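PDB 6QXL: pyruvate kinase from Pseudomonas aeruginosa, which probably catalyses the last step of glycolysis, transferring the phosphoryl group of phosphoenolpyruvate to ADP to yield pyruvate and ATP. Local coordinates for residues 31-36 / 61-66; 92-97 / 144-149; 188-193 / 215-220. All blocks are in the same frame, centred on the assembly; numbering follows the deposited sequence.

Contact 1 (31-36 / 61-66); sequences DVARLN and RFVALL
Asp31 OD1 is gripped twice: Arg61 NH2 makes a salt bridge to it at 3.1 Å, approaching from above the carboxylate plane, and a water donates to it while also donating to Phe62 O. The Arg61 chain is bent at chi2 (-87°) and chi3 (-61°), which turns CD and then NE; its NH2 also bonds Ile30 O, and Asp31 OD2 is taken by Arg4 and the amide of Ile8.

Beyond this polar end, strands 32-36 and 64-66 run parallel as neighbours in the TIM barrel, the two strands of a beta-alpha-beta crossover through helix 42-58. Leu35 N reaches Leu66 O at 2.7 Å; Ala33 N bonds Ala64 O and Ala33 O accepts from Leu66 N. Small Ala33 lets Leu65 CD2 lie 4.0 Å from its CB on the helix-covered face. On the barrel's inner face Val32 CG1 meets Leu66 CB at 3.8 Å, and the methylenes of extended Arg34 cross Leu66 CD2, with CG at 3.7 Å. Arg34 NE is salt-bridged to Asp68, and the Arg34 side chain comes close to a bound malonate, probably from the crystallisation liquor.

With two arginines, an amide and a water as partners, the Asp31 carboxylate probably stays ionised despite its burial.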
ATOM      1  N   ASP A  31      13.870  21.129  27.799  1.00 40.06           N
ATOM      2  CA  ASP A  31      13.757  19.790  28.359  1.00 38.09           C
ATOM      3  C   ASP A  31      15.127  19.193  28.710  1.00 36.27           C
ATOM      4  O   ASP A  31      15.203  18.274  29.523  1.00 36.50           O
ATOM      5  CB  ASP A  31      12.983  18.881  27.388  1.00 37.58           C
ATOM      6  CG  ASP A  31      11.646  19.511  26.923  1.00 40.58           C
ATOM      7  OD1 ASP A  31      10.634  19.524  27.700  1.00 46.51           O
ATOM      8  OD2 ASP A  31      11.605  20.018  25.764  1.00 40.25           O
ATOM      9  N   VAL A  32      16.200  19.683  28.091  1.00 36.53           N
ATOM     10  CA  VAL A  32      17.549  19.175  28.360  1.00 40.12           C
ATOM     11  C   VAL A  32      18.541  20.332  28.273  1.00 41.93           C
ATOM     12  O   VAL A  32      18.493  21.123  27.333  1.00 45.21           O
ATOM     13  CB  VAL A  32      17.977  18.107  27.344  1.00 38.37           C
ATOM     14  CG1 VAL A  32      19.384  17.589  27.629  1.00 38.33           C
ATOM     15  CG2 VAL A  32      16.997  16.969  27.355  1.00 39.22           C
ATOM     16  N   ALA A  33      19.435  20.418  29.253  1.00 38.97           N
ATOM     17  CA  ALA A  33      20.508  21.384  29.232  1.00 37.94           C
ATOM     18  C   ALA A  33      21.785  20.657  28.864  1.00 40.91           C
ATOM     19  O   ALA A  33      22.133  19.646  29.494  1.00 39.33           O
ATOM     20  CB  ALA A  33      20.652  22.051  30.589  1.00 38.01           C
ATOM     21  N   ARG A  34      22.477  21.163  27.839  1.00 42.39           N
ATOM     22  CA  ARG A  34      23.716  20.557  27.375  1.00 45.15           C
ATOM     23  C   ARG A  34      24.891  21.361  27.929  1.00 49.54           C
ATOM     24  O   ARG A  34      24.921  22.591  27.818  1.00 50.85           O
ATOM     25  CB  ARG A  34      23.753  20.545  25.839  1.00 46.74           C
ATOM     26  CG  ARG A  34      25.094  20.199  25.202  1.00 43.43           C
ATOM     27  CD  ARG A  34      24.895  19.994  23.714  1.00 47.51           C
ATOM     28  NE  ARG A  34      26.180  19.804  23.019  1.00 49.57           N
ATOM     29  CZ  ARG A  34      26.912  20.763  22.453  1.00 46.38           C
ATOM     30  NH1 ARG A  34      26.527  22.032  22.451  1.00 44.13           N
ATOM     31  NH2 ARG A  34      28.051  20.440  21.866  1.00 51.01           N
ATOM     32  N   LEU A  35      25.845  20.655  28.512  1.00 46.27           N
ATOM     33  CA  LEU A  35      27.033  21.257  29.066  1.00 44.97           C
ATOM     34  C   LEU A  35      28.161  20.824  28.162  1.00 49.54           C
ATOM     35  O   LEU A  35      28.526  19.637  28.142  1.00 47.34           O
ATOM     36  CB  LEU A  35      27.270  20.773  30.498  1.00 48.38           C
ATOM     37  CG  LEU A  35      26.062  20.821  31.432  1.00 51.98           C
ATOM     38  CD1 LEU A  35      26.521  20.339  32.817  1.00 48.98           C
ATOM     39  CD2 LEU A  35      25.471  22.204  31.573  1.00 49.85           C
ATOM     40  N   ASN A  36      28.702  21.770  27.396  1.00 53.13           N
ATOM     41  CA  ASN A  36      29.729  21.446  26.421  1.00 47.63           C
ATOM     42  C   ASN A  36      31.078  21.505  27.100  1.00 47.96           C
ATOM     43  O   ASN A  36      31.543  22.577  27.445  1.00 48.28           O
ATOM     44  CB  ASN A  36      29.631  22.409  25.229  1.00 46.62           C
ATOM     45  CG  ASN A  36      30.621  22.099  24.134  1.00 46.28           C
ATOM     46  OD1 ASN A  36      31.296  21.065  24.147  1.00 48.30           O
ATOM     47  ND2 ASN A  36      30.720  22.997  23.187  1.00 49.73           N
ATOM     48  N   ARG A  61       9.323  20.940  36.889  1.00 57.28           N
ATOM     49  CA  ARG A  61       9.769  20.512  35.587  1.00 52.52           C
ATOM     50  C   ARG A  61      10.898  19.511  35.765  1.00 50.26           C
ATOM     51  O   ARG A  61      11.597  19.483  36.787  1.00 41.91           O
ATOM     52  CB  ARG A  61      10.253  21.705  34.774  1.00 51.13           C
ATOM     53  CG  ARG A  61       9.156  22.685  34.384  1.00 50.62           C
ATOM     54  CD  ARG A  61       8.497  22.276  33.108  1.00 55.36           C
ATOM     55  NE  ARG A  61       9.429  22.237  31.999  1.00 58.23           N
ATOM     56  CZ  ARG A  61       9.171  21.693  30.805  1.00 62.43           C
ATOM     57  NH1 ARG A  61       7.970  21.189  30.529  1.00 55.78           N
ATOM     58  NH2 ARG A  61      10.110  21.729  29.843  1.00 73.27           N
ATOM     59  N   PHE A  62      11.076  18.695  34.738  1.00 52.87           N
ATOM     60  CA  PHE A  62      12.071  17.645  34.762  1.00 54.07           C
ATOM     61  C   PHE A  62      12.981  17.869  33.581  1.00 52.21           C
ATOM     62  O   PHE A  62      12.617  17.593  32.440  1.00 56.11           O
ATOM     63  CB  PHE A  62      11.387  16.280  34.735  1.00 51.97           C
ATOM     64  CG  PHE A  62      10.488  16.078  35.901  1.00 53.37           C
ATOM     65  CD1 PHE A  62       9.168  16.548  35.856  1.00 58.02           C
ATOM     66  CD2 PHE A  62      10.963  15.507  37.074  1.00 49.31           C
ATOM     67  CE1 PHE A  62       8.330  16.414  36.944  1.00 53.98           C
ATOM     68  CE2 PHE A  62      10.129  15.343  38.163  1.00 47.10           C
ATOM     69  CZ  PHE A  62       8.830  15.822  38.109  1.00 52.36           C
ATOM     70  N   VAL A  63      14.153  18.432  33.873  1.00 49.52           N
ATOM     71  CA  VAL A  63      15.140  18.766  32.874  1.00 44.29           C
ATOM     72  C   VAL A  63      16.348  17.851  33.033  1.00 40.57           C
ATOM     73  O   VAL A  63      16.962  17.796  34.088  1.00 35.89           O
ATOM     74  CB  VAL A  63      15.564  20.231  32.999  1.00 50.76           C
ATOM     75  CG1 VAL A  63      16.675  20.563  31.995  1.00 59.77           C
ATOM     76  CG2 VAL A  63      14.341  21.150  32.817  1.00 51.12           C
ATOM     77  N   ALA A  64      16.690  17.127  31.975  1.00 37.21           N
ATOM     78  CA  ALA A  64      17.881  16.298  31.994  1.00 41.57           C
ATOM     79  C   ALA A  64      19.115  17.159  31.790  1.00 43.87           C
ATOM     80  O   ALA A  64      19.025  18.277  31.288  1.00 41.10           O
ATOM     81  CB  ALA A  64      17.804  15.230  30.912  1.00 46.78           C
ATOM     82  N   LEU A  65      20.261  16.599  32.176  1.00 39.18           N
ATOM     83  CA  LEU A  65      21.545  17.201  31.947  1.00 41.76           C
ATOM     84  C   LEU A  65      22.357  16.304  31.055  1.00 44.55           C
ATOM     85  O   LEU A  65      22.545  15.127  31.342  1.00 46.90           O
ATOM     86  CB  LEU A  65      22.304  17.431  33.255  1.00 44.93           C
ATOM     87  CG  LEU A  65      21.665  18.339  34.301  1.00 47.00           C
ATOM     88  CD1 LEU A  65      22.714  18.682  35.391  1.00 46.49           C
ATOM     89  CD2 LEU A  65      21.077  19.615  33.716  1.00 47.71           C
ATOM     90  N   LEU A  66      22.849  16.888  29.968  1.00 46.88           N
ATOM     91  CA  LEU A  66      23.649  16.181  29.000  1.00 49.93           C
ATOM     92  C   LEU A  66      25.032  16.808  29.021  1.00 51.67           C
ATOM     93  O   LEU A  66      25.155  18.035  28.930  1.00 49.15           O
ATOM     94  CB  LEU A  66      23.008  16.305  27.616  1.00 44.69           C
ATOM     95  CG  LEU A  66      23.740  15.611  26.473  1.00 44.85           C
ATOM     96  CD1 LEU A  66      22.741  15.125  25.455  1.00 48.92           C
ATOM     97  CD2 LEU A  66      24.735  16.518  25.796  1.00 43.97           C
TER
HETATM   98  O   HOH W   1      11.051  18.232  30.123  1.00 64.62           O

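Contact 2 (92-97 / 144-149)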
ATOM      1  N   PHE A  92      49.236  30.510   3.786  1.00 39.28           N
ATOM      2  CA  PHE A  92      49.167  30.267   5.209  1.00 35.85           C
ATOM      3  C   PHE A  92      49.686  28.880   5.538  1.00 37.75           C
ATOM      4  O   PHE A  92      49.526  27.954   4.748  1.00 44.90           O
ATOM      5  CB  PHE A  92      47.747  30.464   5.723  1.00 34.22           C
ATOM      6  CG  PHE A  92      47.648  30.570   7.200  1.00 32.62           C
ATOM      7  CD1 PHE A  92      47.978  31.763   7.816  1.00 32.25           C
ATOM      8  CD2 PHE A  92      47.278  29.484   7.984  1.00 33.09           C
ATOM      9  CE1 PHE A  92      47.933  31.872   9.213  1.00 32.37           C
ATOM     10  CE2 PHE A  92      47.220  29.588   9.362  1.00 35.50           C
ATOM     11  CZ  PHE A  92      47.546  30.793   9.978  1.00 32.91           C
ATOM     12  N   ARG A  93      50.288  28.751   6.715  1.00 34.99           N
ATOM     13  CA  ARG A  93      50.949  27.514   7.103  1.00 34.76           C
ATOM     14  C   ARG A  93      50.517  27.037   8.472  1.00 34.45           C
ATOM     15  O   ARG A  93      50.326  27.839   9.393  1.00 34.53           O
ATOM     16  CB  ARG A  93      52.468  27.720   7.131  1.00 38.96           C
ATOM     17  CG  ARG A  93      53.110  27.874   5.780  1.00 45.17           C
ATOM     18  CD  ARG A  93      54.624  28.052   5.917  1.00 48.94           C
ATOM     19  NE  ARG A  93      55.024  29.252   6.626  1.00 50.65           N
ATOM     20  CZ  ARG A  93      55.825  29.304   7.718  1.00 48.81           C
ATOM     21  NH1 ARG A  93      56.265  28.210   8.308  1.00 41.23           N
ATOM     22  NH2 ARG A  93      56.146  30.458   8.255  1.00 52.12           N
ATOM     23  N   PHE A  94      50.413  25.719   8.591  1.00 30.17           N
ATOM     24  CA  PHE A  94      50.169  25.053   9.858  1.00 29.02           C
ATOM     25  C   PHE A  94      51.437  24.253  10.188  1.00 30.73           C
ATOM     26  O   PHE A  94      51.801  23.372   9.410  1.00 27.67           O
ATOM     27  CB  PHE A  94      48.973  24.126   9.741  1.00 26.95           C
ATOM     28  CG  PHE A  94      47.712  24.817   9.324  1.00 25.65           C
ATOM     29  CD1 PHE A  94      46.951  25.502  10.246  1.00 25.43           C
ATOM     30  CD2 PHE A  94      47.290  24.796   7.998  1.00 25.77           C
ATOM     31  CE1 PHE A  94      45.811  26.161   9.865  1.00 26.74           C
ATOM     32  CE2 PHE A  94      46.135  25.476   7.627  1.00 25.08           C
ATOM     33  CZ  PHE A  94      45.401  26.150   8.575  1.00 25.55           C
ATOM     34  N   SER A  95      52.092  24.570  11.320  1.00 29.06           N
ATOM     35  CA  SER A  95      53.400  23.990  11.596  1.00 31.99           C
ATOM     36  C   SER A  95      53.486  23.402  12.982  1.00 33.07           C
ATOM     37  O   SER A  95      53.203  24.105  14.010  1.00 36.01           O
ATOM     38  CB  SER A  95      54.540  25.030  11.429  1.00 34.99           C
ATOM     39  OG  SER A  95      55.811  24.437  11.667  1.00 37.52           O
ATOM     40  N   THR A  96      53.980  22.183  13.071  1.00 34.61           N
ATOM     41  CA  THR A  96      54.238  21.548  14.354  1.00 35.20           C
ATOM     42  C   THR A  96      55.468  22.091  15.025  1.00 32.77           C
ATOM     43  O   THR A  96      55.620  21.955  16.231  1.00 35.89           O
ATOM     44  CB  THR A  96      54.401  20.018  14.194  1.00 33.46           C
ATOM     45  OG1 THR A  96      55.464  19.765  13.315  1.00 32.42           O
ATOM     46  CG2 THR A  96      53.092  19.383  13.663  1.00 36.34           C
ATOM     47  N   SER A  97      56.347  22.741  14.297  1.00 34.24           N
ATOM     48  CA  SER A  97      57.568  23.321  14.875  1.00 35.86           C
ATOM     49  C   SER A  97      57.428  24.832  15.175  1.00 33.61           C
ATOM     50  O   SER A  97      58.296  25.449  15.766  1.00 31.39           O
ATOM     51  CB  SER A  97      58.785  22.993  13.964  1.00 38.03           C
ATOM     52  OG  SER A  97      58.655  23.560  12.733  1.00 37.20           O
ATOM     53  N   LEU A 144      52.060  22.115   6.788  1.00 28.88           N
ATOM     54  CA  LEU A 144      51.251  22.154   5.589  1.00 30.64           C
ATOM     55  C   LEU A 144      51.240  23.600   5.092  1.00 30.48           C
ATOM     56  O   LEU A 144      50.982  24.535   5.868  1.00 33.09           O
ATOM     57  CB  LEU A 144      49.836  21.718   5.869  1.00 33.53           C
ATOM     58  CG  LEU A 144      49.605  20.269   6.314  1.00 35.37           C
ATOM     59  CD1 LEU A 144      48.110  20.038   6.546  1.00 38.07           C
ATOM     60  CD2 LEU A 144      50.050  19.209   5.295  1.00 39.83           C
ATOM     61  N   ARG A 145      51.533  23.784   3.804  1.00 30.90           N
ATOM     62  CA  ARG A 145      51.570  25.100   3.196  1.00 31.17           C
ATOM     63  C   ARG A 145      50.359  25.250   2.304  1.00 31.09           C
ATOM     64  O   ARG A 145      50.190  24.482   1.344  1.00 31.39           O
ATOM     65  CB  ARG A 145      52.826  25.266   2.365  1.00 33.18           C
ATOM     66  CG  ARG A 145      54.088  25.284   3.202  1.00 34.73           C
ATOM     67  CD  ARG A 145      55.330  25.074   2.370  1.00 36.86           C
ATOM     68  NE  ARG A 145      56.437  24.663   3.241  1.00 36.37           N
ATOM     69  CZ  ARG A 145      57.504  23.969   2.889  1.00 36.59           C
ATOM     70  NH1 ARG A 145      57.702  23.721   1.588  1.00 36.61           N
ATOM     71  NH2 ARG A 145      58.415  23.682   3.788  1.00 37.62           N
ATOM     72  N   CYS A 146      49.523  26.245   2.611  1.00 29.08           N
ATOM     73  CA  CYS A 146      48.195  26.327   2.037  1.00 33.67           C
ATOM     74  C   CYS A 146      47.910  27.651   1.349  1.00 34.31           C
ATOM     75  O   CYS A 146      48.589  28.664   1.575  1.00 36.93           O
ATOM     76  CB  CYS A 146      47.153  26.098   3.132  1.00 34.40           C
ATOM     77  SG  CYS A 146      47.395  24.579   4.098  1.00 37.33           S
ATOM     78  N   ARG A 147      46.890  27.625   0.507  1.00 37.94           N
ATOM     79  CA  ARG A 147      46.299  28.813  -0.089  1.00 42.41           C
ATOM     80  C   ARG A 147      44.867  28.955   0.427  1.00 44.18           C
ATOM     81  O   ARG A 147      44.124  27.961   0.498  1.00 41.18           O
ATOM     82  CB  ARG A 147      46.287  28.677  -1.621  1.00 46.35           C
ATOM     83  CG  ARG A 147      46.000  29.973  -2.342  1.00 44.90           C
ATOM     84  CD  ARG A 147      46.008  29.834  -3.847  1.00 43.53           C
ATOM     85  NE  ARG A 147      44.885  29.055  -4.367  1.00 43.12           N
ATOM     86  CZ  ARG A 147      44.915  27.805  -4.841  1.00 40.76           C
ATOM     87  NH1 ARG A 147      46.050  27.095  -4.843  1.00 45.18           N
ATOM     88  NH2 ARG A 147      43.810  27.254  -5.307  1.00 38.89           N
ATOM     89  N   VAL A 148      44.471  30.177   0.764  1.00 45.76           N
ATOM     90  CA  VAL A 148      43.121  30.430   1.248  1.00 39.56           C
ATOM     91  C   VAL A 148      42.146  30.457   0.065  1.00 38.68           C
ATOM     92  O   VAL A 148      42.342  31.180  -0.918  1.00 40.48           O
ATOM     93  CB  VAL A 148      43.049  31.761   2.027  1.00 39.20           C
ATOM     94  CG1 VAL A 148      41.606  32.098   2.426  1.00 41.18           C
ATOM     95  CG2 VAL A 148      43.977  31.713   3.244  1.00 38.94           C
ATOM     96  N   LEU A 149      41.109  29.628   0.157  1.00 40.45           N
ATOM     97  CA  LEU A 149      40.030  29.588  -0.836  1.00 38.77           C
ATOM     98  C   LEU A 149      38.881  30.507  -0.420  1.00 41.62           C
ATOM     99  O   LEU A 149      38.296  31.190  -1.262  1.00 44.99           O
ATOM    100  CB  LEU A 149      39.509  28.173  -1.011  1.00 39.60           C
ATOM    101  CG  LEU A 149      40.491  27.225  -1.723  1.00 42.40           C
ATOM    102  CD1 LEU A 149      39.819  25.878  -1.978  1.00 44.37           C
ATOM    103  CD2 LEU A 149      41.134  27.802  -3.018  1.00 43.08           C
TER
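This contact is an antiparallel strand pair, Phe92 and Phe94 facing Cys146 and Leu144, in the beta-rich B domain that pyruvate kinases insert after the third strand of the TIM barrel. In this family the B domain acts as a mobile lid over the active site, and the same is likely here. Strand 92-95 is flanked by strand 107-109 on its other side, and strand 144-148 by strand 132-139.

Four backbone bonds fix the register. Phe92 and Cys146 form one hydrogen-bonded pair, in which Cys146 N reaches Phe92 O at 2.7 Å, and Phe94 and Leu144 form the next. Between them lies the non-hydrogen-bonded pair of Arg93 and Arg145. Here the two side chains run side by side, pointing the same way, with Arg93 CG 3.8 Å from Arg145 CG. Arginine suits this partly exposed face because its methylenes pack on the neighbouring arginine while the guanidinium reaches acidic partners. The like charges are kept apart, Arg93 NE to Arg145 NE being 5.9 Å. Glu143 bridges both, OE2 to Arg93 NH1 and OE1 to Arg145 NE, and Glu138 adds a salt bridge to Arg145 NH1.

The other face is the apolar interior of the domain. Phe94 also touches Met134, Leu125 and Leu127, while Leu144 packs on Leu125 and Val139, so large apolar side chains pack together on this face of the sheet. Phe92 CD2 lies 3.9 Å above one face of the Phe94 ring, displaced toward its rim. Cys146, small and polarisable, fits against the ring's border: with SG beside its own backbone N (chi1 -53°), the sulfur lies at the edge of the Phe94 ring in its plane, 3.9 Å from both CD2 and CE2.

Contact 3 (188-193 / 215-220); sequences LDYVAV and KAWLVA
Strands 190-193 and 217-220 run parallel, their axes 4.6 Å apart at closest and inclined by 30°, with Tyr190 to Val193 paired in order with Trp217 to Ala220. Four bonds alternate across the seam: Trp217 N to Asp189 O, Val191 N to Trp217 O, Val219 N to Val191 O, and Val193 N to Val219 O, the last two at 2.8 Å. These are neighbouring strands of the TIM barrel, joined by helix 199-211 in a beta-alpha-beta crossover.

Toward the barrel interior, Tyr190 and Trp217 lie side by side and point the same way. Tyr190 CG stands anti to the carbonyl carbon (chi1 -71°), and CE1 of the ring touches Trp217 CB at 3.7 Å, with CE3 of the indole a little farther off. The same ring meets Val219 CG2 with CD1, at 4.0 Å. Next comes the Ala192-Val219 pair, whose CB atoms are 3.9 Å apart; a small residue suits Ala192, since the backbones draw together here.

The helix-facing side is aliphatic. Val191 CB packs on Leu218 CD2, 4.1 Å away, while its CG2 meets Ala216 CB at 3.8 Å. Ala216 CB also sits against Leu188 O. Val193 and Leu218 in turn rest on helix 199-211, whose Met202, Ala205 and Arg206 they touch.

Both aromatic side chains have a polar partner in Arg414, Tyr190 OH its O and the Trp217 ring its side chain, in a cation-pi contact. Asp189 is salt-bridged to Arg409 and Arg53 and takes the amide of Leu65. The seam itself is thus held by amides and hydrocarbon, and its polar fringe ties this end of the barrel to helix 409-414 and, through Arg53, to helix 42-58.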
ATOM      1  N   LEU A 188      25.244  13.138  35.850  1.00 71.14           N
ATOM      2  CA  LEU A 188      24.630  13.572  34.611  1.00 66.58           C
ATOM      3  C   LEU A 188      23.739  12.470  34.045  1.00 57.75           C
ATOM      4  O   LEU A 188      24.037  11.284  34.173  1.00 53.65           O
ATOM      5  CB  LEU A 188      25.699  13.975  33.596  1.00 70.61           C
ATOM      6  CG  LEU A 188      26.574  15.184  33.946  1.00 62.79           C
ATOM      7  CD1 LEU A 188      27.425  15.559  32.756  1.00 60.40           C
ATOM      8  CD2 LEU A 188      25.740  16.377  34.399  1.00 58.94           C
ATOM      9  N   ASP A 189      22.637  12.886  33.439  1.00 51.01           N
ATOM     10  CA  ASP A 189      21.665  11.959  32.877  1.00 49.37           C
ATOM     11  C   ASP A 189      22.103  11.402  31.519  1.00 49.50           C
ATOM     12  O   ASP A 189      21.832  10.242  31.207  1.00 51.00           O
ATOM     13  CB  ASP A 189      20.332  12.662  32.779  1.00 48.53           C
ATOM     14  CG  ASP A 189      19.915  13.263  34.105  1.00 46.04           C
ATOM     15  OD1 ASP A 189      19.701  12.508  35.061  1.00 46.34           O
ATOM     16  OD2 ASP A 189      19.873  14.489  34.221  1.00 47.64           O
ATOM     17  N   TYR A 190      22.779  12.228  30.717  1.00 52.54           N
ATOM     18  CA  TYR A 190      23.276  11.816  29.404  1.00 49.92           C
ATOM     19  C   TYR A 190      24.710  12.272  29.231  1.00 46.84           C
ATOM     20  O   TYR A 190      25.092  13.343  29.690  1.00 45.60           O
ATOM     21  CB  TYR A 190      22.416  12.416  28.272  1.00 49.06           C
ATOM     22  CG  TYR A 190      21.045  11.817  28.149  1.00 46.86           C
ATOM     23  CD1 TYR A 190      20.849  10.602  27.505  1.00 45.24           C
ATOM     24  CD2 TYR A 190      19.942  12.459  28.683  1.00 47.07           C
ATOM     25  CE1 TYR A 190      19.586  10.055  27.398  1.00 43.69           C
ATOM     26  CE2 TYR A 190      18.674  11.915  28.574  1.00 40.65           C
ATOM     27  CZ  TYR A 190      18.508  10.736  27.916  1.00 40.73           C
ATOM     28  OH  TYR A 190      17.257  10.199  27.844  1.00 39.87           O
ATOM     29  N   VAL A 191      25.489  11.455  28.541  1.00 44.49           N
ATOM     30  CA  VAL A 191      26.843  11.803  28.136  1.00 44.53           C
ATOM     31  C   VAL A 191      26.963  11.550  26.641  1.00 41.65           C
ATOM     32  O   VAL A 191      26.620  10.476  26.161  1.00 42.68           O
ATOM     33  CB  VAL A 191      27.877  10.962  28.885  1.00 41.78           C
ATOM     34  CG1 VAL A 191      29.274  11.152  28.313  1.00 42.71           C
ATOM     35  CG2 VAL A 191      27.870  11.352  30.348  1.00 46.00           C
ATOM     36  N   ALA A 192      27.475  12.542  25.916  1.00 41.01           N
ATOM     37  CA  ALA A 192      27.611  12.453  24.465  1.00 40.13           C
ATOM     38  C   ALA A 192      29.054  12.272  24.068  1.00 38.24           C
ATOM     39  O   ALA A 192      29.930  13.023  24.510  1.00 45.10           O
ATOM     40  CB  ALA A 192      27.045  13.687  23.804  1.00 39.23           C
ATOM     41  N   VAL A 193      29.309  11.273  23.228  1.00 38.43           N
ATOM     42  CA  VAL A 193      30.641  10.990  22.716  1.00 42.11           C
ATOM     43  C   VAL A 193      30.801  11.648  21.350  1.00 43.51           C
ATOM     44  O   VAL A 193      29.967  11.462  20.477  1.00 43.66           O
ATOM     45  CB  VAL A 193      30.851   9.477  22.597  1.00 41.31           C
ATOM     46  CG1 VAL A 193      32.218   9.155  22.020  1.00 40.81           C
ATOM     47  CG2 VAL A 193      30.685   8.841  23.954  1.00 42.36           C
ATOM     48  N   LYS A 215      25.784   6.552  35.928  1.00 64.54           N
ATOM     49  CA  LYS A 215      24.543   5.919  35.492  1.00 68.90           C
ATOM     50  C   LYS A 215      23.975   6.525  34.210  1.00 62.69           C
ATOM     51  O   LYS A 215      22.900   6.141  33.756  1.00 62.48           O
ATOM     52  CB  LYS A 215      23.507   6.013  36.623  1.00 75.33           C
ATOM     53  CG  LYS A 215      23.889   5.143  37.830  1.00 84.74           C
ATOM     54  CD  LYS A 215      23.564   3.653  37.613  1.00 92.34           C
ATOM     55  CE  LYS A 215      24.342   2.737  38.555  1.00 93.44           C
ATOM     56  NZ  LYS A 215      23.748   2.766  39.922  1.00 96.48           N
ATOM     57  N   ALA A 216      24.701   7.463  33.604  1.00 61.24           N
ATOM     58  CA  ALA A 216      24.201   8.173  32.433  1.00 56.01           C
ATOM     59  C   ALA A 216      24.012   7.248  31.246  1.00 49.18           C
ATOM     60  O   ALA A 216      24.710   6.233  31.102  1.00 37.38           O
ATOM     61  CB  ALA A 216      25.141   9.298  32.051  1.00 62.69           C
ATOM     62  N   TRP A 217      23.066   7.630  30.397  1.00 48.59           N
ATOM     63  CA  TRP A 217      22.898   7.018  29.082  1.00 51.48           C
ATOM     64  C   TRP A 217      23.820   7.706  28.082  1.00 50.67           C
ATOM     65  O   TRP A 217      24.103   8.896  28.196  1.00 54.69           O
ATOM     66  CB  TRP A 217      21.442   7.116  28.648  1.00 52.15           C
ATOM     67  CG  TRP A 217      20.573   6.019  29.158  1.00 54.70           C
ATOM     68  CD1 TRP A 217      20.848   5.166  30.185  1.00 55.84           C
ATOM     69  CD2 TRP A 217      19.285   5.647  28.668  1.00 57.96           C
ATOM     70  NE1 TRP A 217      19.810   4.299  30.370  1.00 58.86           N
ATOM     71  CE2 TRP A 217      18.848   4.548  29.435  1.00 57.37           C
ATOM     72  CE3 TRP A 217      18.450   6.138  27.661  1.00 60.18           C
ATOM     73  CZ2 TRP A 217      17.613   3.929  29.229  1.00 51.97           C
ATOM     74  CZ3 TRP A 217      17.222   5.506  27.443  1.00 58.19           C
ATOM     75  CH2 TRP A 217      16.818   4.421  28.245  1.00 53.78           C
ATOM     76  N   LEU A 218      24.275   6.943  27.109  1.00 46.08           N
ATOM     77  CA  LEU A 218      25.260   7.406  26.153  1.00 45.22           C
ATOM     78  C   LEU A 218      24.651   7.868  24.830  1.00 45.97           C
ATOM     79  O   LEU A 218      23.833   7.168  24.241  1.00 49.13           O
ATOM     80  CB  LEU A 218      26.254   6.309  25.856  1.00 44.21           C
ATOM     81  CG  LEU A 218      27.304   6.064  26.914  1.00 48.61           C
ATOM     82  CD1 LEU A 218      28.165   4.908  26.428  1.00 54.05           C
ATOM     83  CD2 LEU A 218      28.177   7.290  27.151  1.00 54.42           C
ATOM     84  N   VAL A 219      25.098   9.033  24.357  1.00 42.20           N
ATOM     85  CA  VAL A 219      24.690   9.572  23.077  1.00 40.23           C
ATOM     86  C   VAL A 219      25.834   9.505  22.092  1.00 39.15           C
ATOM     87  O   VAL A 219      26.878  10.087  22.335  1.00 44.34           O
ATOM     88  CB  VAL A 219      24.240  11.027  23.193  1.00 39.08           C
ATOM     89  CG1 VAL A 219      23.692  11.509  21.853  1.00 37.67           C
ATOM     90  CG2 VAL A 219      23.203  11.170  24.294  1.00 41.38           C
ATOM     91  N   ALA A 220      25.631   8.814  20.982  1.00 42.30           N
ATOM     92  CA  ALA A 220      26.607   8.802  19.894  1.00 44.76           C
ATOM     93  C   ALA A 220      26.361   9.944  18.944  1.00 43.29           C
ATOM     94  O   ALA A 220      25.302  10.033  18.336  1.00 37.18           O
ATOM     95  CB  ALA A 220      26.574   7.486  19.132  1.00 44.81           C
TER
HETATM   96  O   HOH W   2      26.269   9.546  35.623  1.00 55.73           O

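How the contacts relate
Along the chain the three contacts come in series, none nested in or crossing another. Contact 1 closes the loop through helix 42-58, pairing the second and third barrel strands. The chain then leaves the barrel for the inserted B domain, where contact 2 closes a longer, mostly non-helical loop, its centre about 39 Å from that of contact 1. On its return, contact 3 closes the loop through helix 199-211, joining the fourth and fifth barrel strands. Strands 64-68 and 190-193 are neighbours, so contacts 1 and 3 touch: Leu65 N probably bonds Asp189 OD2, and Leu65 O probably accepts from Tyr190 N, stitching four consecutive strands into one continuous wall across the insertion.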